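Local coordinates for protein methylornithine synthase PylB (Methanosarcina barkeri, PDB 3T7V) that isomerises L-lysine to (3R)-3-methyl-D-ornithine by radical SAM chemistry, using a [4Fe-4S] cluster and S-adenosylmethionine, in the biosynthesis of pyrrolysine, at residues L43-F55 with L259-R272. Residues are numbered along the deposited sequence; the frame is centred on the assembly and turned at random.
Sequences LYSAARKVRDHYF and LKIISVLRLMFPKR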
# COMPACT_ATOMS: atom_id res chain seq x y z
N LEU A 43 -11.32 3.64 19.68
CA LEU A 43 -10.55 2.67 18.84
C LEU A 43 -9.32 3.38 18.23
O LEU A 43 -8.19 2.82 18.34
CB LEU A 43 -11.47 2.12 17.74
CG LEU A 43 -10.77 1.27 16.70
CD1 LEU A 43 -10.01 0.07 17.33
CD2 LEU A 43 -11.70 0.89 15.55
N TYR A 44 -9.50 4.56 17.66
CA TYR A 44 -8.35 5.31 17.11
C TYR A 44 -7.31 5.63 18.18
O TYR A 44 -6.16 5.45 17.98
CB TYR A 44 -8.76 6.61 16.43
CG TYR A 44 -9.87 6.47 15.39
CD1 TYR A 44 -10.01 5.27 14.61
CD2 TYR A 44 -10.74 7.52 15.10
CE1 TYR A 44 -11.02 5.16 13.66
CE2 TYR A 44 -11.71 7.40 14.15
CZ TYR A 44 -11.85 6.23 13.44
OH TYR A 44 -12.88 6.18 12.55
N SER A 45 -7.78 6.06 19.36
CA SER A 45 -6.88 6.36 20.47
C SER A 45 -6.08 5.14 20.90
O SER A 45 -4.88 5.24 21.16
CB SER A 45 -7.71 6.87 21.69
OG SER A 45 -6.81 7.17 22.73
N ALA A 46 -6.73 3.96 20.97
CA ALA A 46 -5.99 2.76 21.33
C ALA A 46 -4.88 2.45 20.31
O ALA A 46 -3.75 2.06 20.65
CB ALA A 46 -6.96 1.54 21.47
N ALA A 47 -5.27 2.52 19.04
CA ALA A 47 -4.24 2.26 18.00
C ALA A 47 -3.12 3.32 18.04
O ALA A 47 -1.96 2.96 17.81
CB ALA A 47 -4.94 2.25 16.64
N ARG A 48 -3.42 4.58 18.29
CA ARG A 48 -2.31 5.54 18.39
C ARG A 48 -1.42 5.22 19.61
O ARG A 48 -0.21 5.41 19.53
CB ARG A 48 -2.87 6.95 18.53
CG ARG A 48 -3.54 7.52 17.30
CD ARG A 48 -3.74 9.05 17.40
NE ARG A 48 -4.61 9.43 18.55
CZ ARG A 48 -5.92 9.54 18.51
NH1 ARG A 48 -6.60 9.22 17.40
NH2 ARG A 48 -6.56 9.92 19.63
N LYS A 49 -1.98 4.75 20.74
CA LYS A 49 -1.12 4.37 21.85
C LYS A 49 -0.11 3.30 21.47
O LYS A 49 1.08 3.34 21.80
CB LYS A 49 -1.99 3.85 23.01
CG LYS A 49 -1.19 3.65 24.32
CD LYS A 49 -2.02 3.09 25.48
CE LYS A 49 -3.03 4.11 25.99
NZ LYS A 49 -4.02 3.47 26.93
N VAL A 50 -0.58 2.31 20.71
CA VAL A 50 0.27 1.19 20.29
C VAL A 50 1.31 1.73 19.31
O VAL A 50 2.50 1.47 19.47
CB VAL A 50 -0.60 0.05 19.62
CG1 VAL A 50 0.31 -1.07 19.14
CG2 VAL A 50 -1.55 -0.49 20.68
N ARG A 51 0.85 2.49 18.32
CA ARG A 51 1.80 3.02 17.33
C ARG A 51 2.86 3.94 17.98
O ARG A 51 4.04 3.85 17.66
CB ARG A 51 1.04 3.86 16.34
CG ARG A 51 1.79 4.22 15.06
CD ARG A 51 2.28 5.63 15.05
NE ARG A 51 1.53 6.66 15.76
CZ ARG A 51 0.52 7.38 15.26
NH1 ARG A 51 0.13 7.22 14.02
NH2 ARG A 51 -0.07 8.31 16.00
N ASP A 52 2.43 4.74 18.96
CA ASP A 52 3.37 5.69 19.59
C ASP A 52 4.38 4.92 20.43
O ASP A 52 5.53 5.31 20.55
CB ASP A 52 2.60 6.69 20.48
CG ASP A 52 1.73 7.70 19.69
OD1 ASP A 52 1.80 7.82 18.43
OD2 ASP A 52 0.92 8.41 20.36
N HIS A 53 3.96 3.80 21.02
CA HIS A 53 4.86 2.99 21.82
C HIS A 53 6.02 2.51 21.01
O HIS A 53 7.16 2.57 21.47
CB HIS A 53 4.11 1.84 22.44
CG HIS A 53 5.00 0.98 23.32
ND1 HIS A 53 5.28 1.30 24.63
CD2 HIS A 53 5.68 -0.18 23.05
CE1 HIS A 53 6.09 0.36 25.15
NE2 HIS A 53 6.34 -0.54 24.21
N TYR A 54 5.74 1.99 19.79
CA TYR A 54 6.80 1.40 18.97
C TYR A 54 7.45 2.37 17.99
O TYR A 54 8.59 2.11 17.57
CB TYR A 54 6.26 0.20 18.20
CG TYR A 54 5.97 -0.95 19.10
CD1 TYR A 54 7.00 -1.61 19.72
CD2 TYR A 54 4.68 -1.34 19.34
CE1 TYR A 54 6.71 -2.67 20.57
CE2 TYR A 54 4.38 -2.40 20.22
CZ TYR A 54 5.43 -3.03 20.83
OH TYR A 54 5.19 -4.08 21.69
N PHE A 55 6.76 3.47 17.66
CA PHE A 55 7.27 4.37 16.61
C PHE A 55 7.37 5.82 17.02
O PHE A 55 7.85 6.68 16.24
CB PHE A 55 6.43 4.25 15.31
CG PHE A 55 6.48 2.89 14.74
CD1 PHE A 55 7.60 2.48 13.96
CD2 PHE A 55 5.49 1.94 15.04
CE1 PHE A 55 7.67 1.16 13.44
CE2 PHE A 55 5.60 0.65 14.54
CZ PHE A 55 6.64 0.23 13.72
N LEU A 259 -10.54 3.55 8.05
CA LEU A 259 -9.94 3.98 9.31
C LEU A 259 -10.09 2.98 10.42
O LEU A 259 -9.17 2.72 11.18
CB LEU A 259 -10.53 5.33 9.76
CG LEU A 259 -10.56 6.45 8.70
CD1 LEU A 259 -11.22 7.65 9.42
CD2 LEU A 259 -9.12 6.75 8.32
N LYS A 260 -11.29 2.38 10.51
CA LYS A 260 -11.52 1.31 11.50
C LYS A 260 -10.55 0.14 11.26
O LYS A 260 -9.99 -0.43 12.18
CB LYS A 260 -13.00 0.84 11.36
CG LYS A 260 -13.51 -0.08 12.42
CD LYS A 260 -15.07 0.15 12.65
CE LYS A 260 -15.76 0.16 11.33
NZ LYS A 260 -17.21 -0.16 11.58
N ILE A 261 -10.37 -0.22 9.99
CA ILE A 261 -9.55 -1.38 9.75
C ILE A 261 -8.07 -1.07 9.97
O ILE A 261 -7.32 -1.91 10.41
CB ILE A 261 -9.77 -1.93 8.33
CG1 ILE A 261 -11.24 -2.49 8.26
CG2 ILE A 261 -8.79 -3.06 7.92
CD1 ILE A 261 -11.64 -2.70 6.84
N ILE A 262 -7.65 0.18 9.67
CA ILE A 262 -6.24 0.61 10.03
C ILE A 262 -5.99 0.42 11.53
O ILE A 262 -4.95 -0.09 11.94
CB ILE A 262 -5.92 2.03 9.57
CG1 ILE A 262 -5.77 2.08 8.07
CG2 ILE A 262 -4.67 2.53 10.27
CD1 ILE A 262 -5.72 3.51 7.55
N SER A 263 -6.99 0.88 12.33
CA SER A 263 -6.79 0.73 13.78
C SER A 263 -6.75 -0.74 14.18
O SER A 263 -5.91 -1.13 14.98
CB SER A 263 -7.90 1.40 14.54
OG SER A 263 -7.92 2.79 14.26
N VAL A 264 -7.61 -1.57 13.59
CA VAL A 264 -7.58 -2.99 13.91
C VAL A 264 -6.24 -3.60 13.46
O VAL A 264 -5.63 -4.42 14.18
CB VAL A 264 -8.78 -3.70 13.23
CG1 VAL A 264 -8.61 -5.20 13.35
CG2 VAL A 264 -10.07 -3.27 13.96
N LEU A 265 -5.73 -3.19 12.28
CA LEU A 265 -4.42 -3.72 11.84
C LEU A 265 -3.33 -3.33 12.82
O LEU A 265 -2.38 -4.10 13.03
CB LEU A 265 -4.02 -3.10 10.45
CG LEU A 265 -4.80 -3.79 9.29
CD1 LEU A 265 -4.53 -2.97 7.98
CD2 LEU A 265 -4.41 -5.23 9.07
N ARG A 266 -3.41 -2.10 13.33
CA ARG A 266 -2.35 -1.68 14.31
C ARG A 266 -2.44 -2.52 15.59
O ARG A 266 -1.39 -2.85 16.20
CB ARG A 266 -2.49 -0.21 14.62
CG ARG A 266 -1.55 0.36 15.70
CD ARG A 266 -0.09 0.07 15.38
NE ARG A 266 0.33 0.85 14.21
CZ ARG A 266 1.41 0.56 13.47
NH1 ARG A 266 2.19 -0.45 13.73
NH2 ARG A 266 1.63 1.27 12.35
N LEU A 267 -3.67 -2.89 15.94
CA LEU A 267 -3.81 -3.65 17.17
C LEU A 267 -3.40 -5.11 16.94
O LEU A 267 -3.05 -5.80 17.87
CB LEU A 267 -5.26 -3.52 17.69
CG LEU A 267 -5.68 -2.09 18.12
CD1 LEU A 267 -7.16 -2.01 18.51
CD2 LEU A 267 -4.85 -1.62 19.29
N MET A 268 -3.55 -5.63 15.72
CA MET A 268 -3.14 -6.97 15.33
C MET A 268 -1.66 -7.12 14.97
O MET A 268 -1.10 -8.19 15.16
CB MET A 268 -3.92 -7.47 14.09
CG MET A 268 -5.38 -7.71 14.41
SD MET A 268 -6.15 -8.39 12.88
CE MET A 268 -5.29 -10.00 12.69
N PHE A 269 -1.06 -6.09 14.34
CA PHE A 269 0.30 -6.10 13.90
C PHE A 269 1.02 -4.88 14.50
O PHE A 269 1.41 -3.90 13.81
CB PHE A 269 0.33 -5.93 12.37
CG PHE A 269 -0.40 -7.01 11.63
CD1 PHE A 269 -1.72 -6.89 11.23
CD2 PHE A 269 0.32 -8.18 11.21
CE1 PHE A 269 -2.40 -7.94 10.53
CE2 PHE A 269 -0.35 -9.20 10.53
CZ PHE A 269 -1.70 -9.09 10.17
N PRO A 270 1.19 -4.84 15.81
CA PRO A 270 1.57 -3.64 16.50
C PRO A 270 2.94 -3.08 16.05
O PRO A 270 3.14 -1.87 16.08
CB PRO A 270 1.55 -4.02 17.99
CG PRO A 270 1.57 -5.51 17.95
CD PRO A 270 0.83 -5.93 16.73
N LYS A 271 3.84 -3.98 15.63
CA LYS A 271 5.22 -3.57 15.32
C LYS A 271 5.42 -3.34 13.83
O LYS A 271 6.59 -3.12 13.41
CB LYS A 271 6.18 -4.67 15.77
CG LYS A 271 6.18 -4.81 17.31
CD LYS A 271 7.05 -5.99 17.80
CE LYS A 271 6.92 -6.24 19.29
NZ LYS A 271 8.01 -7.12 19.82
N ARG A 272 4.34 -3.46 13.02
CA ARG A 272 4.56 -3.49 11.53
C ARG A 272 4.31 -2.11 10.91
O ARG A 272 3.86 -1.18 11.55
CB ARG A 272 3.69 -4.58 10.89
CG ARG A 272 3.99 -5.99 11.52
CD ARG A 272 5.42 -6.39 11.20
NE ARG A 272 5.71 -7.77 11.50
CZ ARG A 272 6.81 -8.41 11.10
NH1 ARG A 272 7.73 -7.79 10.39
NH2 ARG A 272 6.97 -9.68 11.43
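With CG opposite the backbone N (chi1 176°) and bends at the next two torsions, Arg266 is laid along helix 43-55 as a knob among Ala47, Val50, Arg51 and Phe55, a worked example of knobs-into-holes packing with a charged knob. Arg266 CG lies 3.4 Å from Ala47 O, while Arg51 CG and Phe55 CD2 sit over a face of the guanidinium. Arg266 NH1 turns back to its own segment, donating to Arg272 O at 2.8 Å and to Pro270 O at 2.9 Å, the latter from above the carbonyl plane, whereas NE reaches Gly293 O. Replacing Arg266 by an alanine removes the knob and is likely to open a gap beside Ala47 and Val50 and leave the Pro270, Arg272 and Gly293 carbonyls without this donor. Leu267 is the second knob, its two methyls dividing between Leu43 CD1 and Val50 CG2. The small residues Ala47 and Ser263 meet where the backbones come nearest, consistent with axes 8.7 Å apart at 41°. Just beyond helix 259-268, Pro270 CB presses on Val50 CG1 at a tight 3.4 Å, and Lys271 CG makes a CH-pi contact over the centre of the Tyr54 ring, whose other face carries His53. The pair thus packs helix 37-55, which leads into strand 58-68, against helix 258-268 on the outside of the radical SAM barrel, with helices 13-18 and 25-32 touching Leu267 and helix 216-228 packing against Leu265.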